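Relik capsid n-terminal domain (Oryctolagus cuniculus, PDB 2XGU) forms the N-terminal domain of an endogenous lentiviral capsid protein, the part that in related retroviruses helps build the capsid shell enclosing the viral genome. Local coordinates at residues A[50-55]-A[122-127]. Sequence-based numbering, arbitrary orientation.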
loop_
_atom_site.group_PDB
_atom_site.type_symbol
_atom_site.label_atom_id
_atom_site.label_comp_id
_atom_site.label_asym_id
_atom_site.label_seq_id
_atom_site.Cartn_x
_atom_site.Cartn_y
_atom_site.Cartn_z
ATOM N N VAL A 50 2.990 -1.063 -18.404
ATOM C CA VAL A 50 2.017 -1.217 -19.490
ATOM C C VAL A 50 1.054 -2.393 -19.231
ATOM O O VAL A 50 -0.158 -2.274 -19.450
ATOM C CB VAL A 50 2.716 -1.373 -20.856
ATOM C CG1 VAL A 50 1.706 -1.733 -21.942
ATOM C CG2 VAL A 50 3.451 -0.069 -21.223
ATOM N N ASP A 51 1.586 -3.519 -18.766
ATOM C CA ASP A 51 0.770 -4.662 -18.376
ATOM C C ASP A 51 -0.239 -4.275 -17.280
ATOM O O ASP A 51 -1.397 -4.686 -17.315
ATOM C CB ASP A 51 1.647 -5.782 -17.807
ATOM C CG ASP A 51 2.600 -6.385 -18.825
ATOM O OD1 ASP A 51 2.316 -6.374 -20.033
ATOM O OD2 ASP A 51 3.658 -6.922 -18.401
ATOM N N ILE A 52 0.224 -3.535 -16.271
ATOM C CA ILE A 52 -0.635 -3.152 -15.164
ATOM C C ILE A 52 -1.776 -2.268 -15.659
ATOM O O ILE A 52 -2.923 -2.448 -15.275
ATOM C CB ILE A 52 0.184 -2.440 -14.081
ATOM C CG1 ILE A 52 1.069 -3.464 -13.359
ATOM C CG2 ILE A 52 -0.749 -1.714 -13.086
ATOM C CD1 ILE A 52 2.152 -2.842 -12.496
ATOM N N ASN A 53 -1.451 -1.295 -16.497
ATOM C CA ASN A 53 -2.462 -0.390 -17.012
ATOM C C ASN A 53 -3.446 -1.125 -17.901
ATOM O O ASN A 53 -4.620 -0.792 -17.931
ATOM C CB ASN A 53 -1.813 0.778 -17.742
ATOM C CG ASN A 53 -1.064 1.681 -16.784
ATOM O OD1 ASN A 53 -1.397 1.716 -15.595
ATOM N ND2 ASN A 53 -0.061 2.395 -17.276
ATOM N N MET A 54 -2.959 -2.147 -18.596
ATOM C CA MET A 54 -3.813 -2.949 -19.450
ATOM C C MET A 54 -4.915 -3.577 -18.595
ATOM O O MET A 54 -6.111 -3.510 -18.931
ATOM C CB MET A 54 -2.953 -4.029 -20.117
ATOM C CG MET A 54 -3.214 -4.242 -21.563
ATOM S SD MET A 54 -4.846 -4.935 -21.709
ATOM C CE MET A 54 -4.839 -6.132 -20.403
ATOM N N LEU A 55 -4.538 -4.205 -17.492
ATOM C CA LEU A 55 -5.530 -4.889 -16.669
ATOM C C LEU A 55 -6.473 -3.903 -15.998
ATOM O O LEU A 55 -7.668 -4.173 -15.871
ATOM C CB LEU A 55 -4.880 -5.797 -15.624
ATOM C CG LEU A 55 -4.473 -7.200 -16.085
ATOM C CD1 LEU A 55 -4.125 -8.042 -14.883
ATOM C CD2 LEU A 55 -5.567 -7.872 -16.883
ATOM N N THR A 122 8.501 -2.161 -10.805
ATOM C CA THR A 122 8.349 -2.672 -9.446
ATOM C C THR A 122 7.726 -1.597 -8.551
ATOM O O THR A 122 6.851 -1.863 -7.729
ATOM C CB THR A 122 9.709 -3.062 -8.851
ATOM O OG1 THR A 122 10.415 -3.910 -9.770
ATOM C CG2 THR A 122 9.517 -3.800 -7.541
ATOM N N LEU A 123 8.199 -0.370 -8.720
ATOM C CA LEU A 123 7.692 0.762 -7.949
ATOM C C LEU A 123 6.241 1.077 -8.317
ATOM O O LEU A 123 5.415 1.378 -7.440
ATOM C CB LEU A 123 8.583 1.986 -8.168
ATOM C CG LEU A 123 8.150 3.235 -7.407
ATOM C CD1 LEU A 123 8.173 3.001 -5.904
ATOM C CD2 LEU A 123 9.041 4.427 -7.776
ATOM N N TYR A 124 5.915 0.994 -9.601
ATOM C CA TYR A 124 4.541 1.276 -10.015
ATOM C C TYR A 124 3.571 0.237 -9.450
ATOM O O TYR A 124 2.470 0.582 -9.003
ATOM C CB TYR A 124 4.415 1.328 -11.541
ATOM C CG TYR A 124 3.041 1.725 -12.044
ATOM C CD1 TYR A 124 2.358 2.796 -11.484
ATOM C CD2 TYR A 124 2.438 1.030 -13.083
ATOM C CE1 TYR A 124 1.113 3.186 -11.945
ATOM C CE2 TYR A 124 1.189 1.412 -13.562
ATOM C CZ TYR A 124 0.529 2.481 -12.982
ATOM O OH TYR A 124 -0.709 2.876 -13.448
ATOM N N ARG A 125 3.966 -1.032 -9.500
ATOM C CA ARG A 125 3.163 -2.091 -8.903
ATOM C C ARG A 125 2.924 -1.801 -7.423
ATOM O O ARG A 125 1.804 -1.965 -6.933
ATOM C CB ARG A 125 3.830 -3.454 -9.093
ATOM C CG ARG A 125 3.141 -4.591 -8.346
ATOM C CD ARG A 125 3.847 -5.921 -8.611
ATOM N NE ARG A 125 3.252 -6.994 -7.814
ATOM C CZ ARG A 125 3.567 -7.249 -6.547
ATOM N NH1 ARG A 125 4.498 -6.529 -5.926
ATOM N NH2 ARG A 125 2.945 -8.229 -5.893
ATOM N N THR A 126 3.969 -1.362 -6.723
ATOM C CA THR A 126 3.837 -0.945 -5.335
ATOM C C THR A 126 2.813 0.176 -5.157
ATOM O O THR A 126 1.941 0.088 -4.296
ATOM C CB THR A 126 5.207 -0.537 -4.773
ATOM O OG1 THR A 126 6.017 -1.710 -4.650
ATOM C CG2 THR A 126 5.063 0.139 -3.414
ATOM N N TRP A 127 2.882 1.216 -5.990
ATOM C CA TRP A 127 1.899 2.302 -5.930
ATOM C C TRP A 127 0.464 1.799 -6.134
ATOM O O TRP A 127 -0.446 2.191 -5.402
ATOM C CB TRP A 127 2.185 3.360 -7.010
ATOM C CG TRP A 127 3.403 4.205 -6.756
ATOM C CD1 TRP A 127 4.240 4.143 -5.690
ATOM C CD2 TRP A 127 3.916 5.240 -7.612
ATOM N NE1 TRP A 127 5.248 5.084 -5.815
ATOM C CE2 TRP A 127 5.070 5.762 -6.992
ATOM C CE3 TRP A 127 3.512 5.769 -8.840
ATOM C CZ2 TRP A 127 5.819 6.790 -7.561
ATOM C CZ3 TRP A 127 4.255 6.793 -9.406
ATOM C CH2 TRP A 127 5.389 7.298 -8.759
#
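The phenol ring of Tyr124 meets Asn53 at its edge: the amide oxygen OD1 lies close to the ring plane and takes the hydroxyl proton in a short hydrogen bond, OH to OD1 2.5 Å. Amide and ring are turned 71° apart, yet the hydroxyl sits in the carbonyl plane on a lone pair of OD1, with a C=O...O angle of 139°. Ile52 comes at the same ring obliquely: its CG2 methyl lies 3.7 Å from CE2 of Tyr124, the ring carbon next to the one bearing the hydroxyl. Tyr124 is sent across the gap by its first torsion, which sets CG opposite the backbone N. The other branch of Ile52 runs on to helix 118-134, where CD1 rests 3.8 Å from CA of Arg125 and touches its CB as well. Past CB the extended Arg125 chain turns from Ile52, and its guanidinium bonds to Gln136 of the second subunit and to Gly41 O and Ser44 OG of its own chain. The Asn53 amide is gripped at both ends, since ND2 donates to Arg103 O; this fixes its rotation and leaves OD1 for the tyrosine. With axes 10.5 Å apart and inclined by 30°, the two helical segments run roughly parallel and meet through side chains near the middle of this mostly helical capsid domain. Phe40 of helix 34-43 packs on Ile52, while Ile73 of helix 63-83 and Ile102 of helix 99-102 pack on Tyr124, placing the pair of helices 49-57 and 118-134 within the domain's helical bundle.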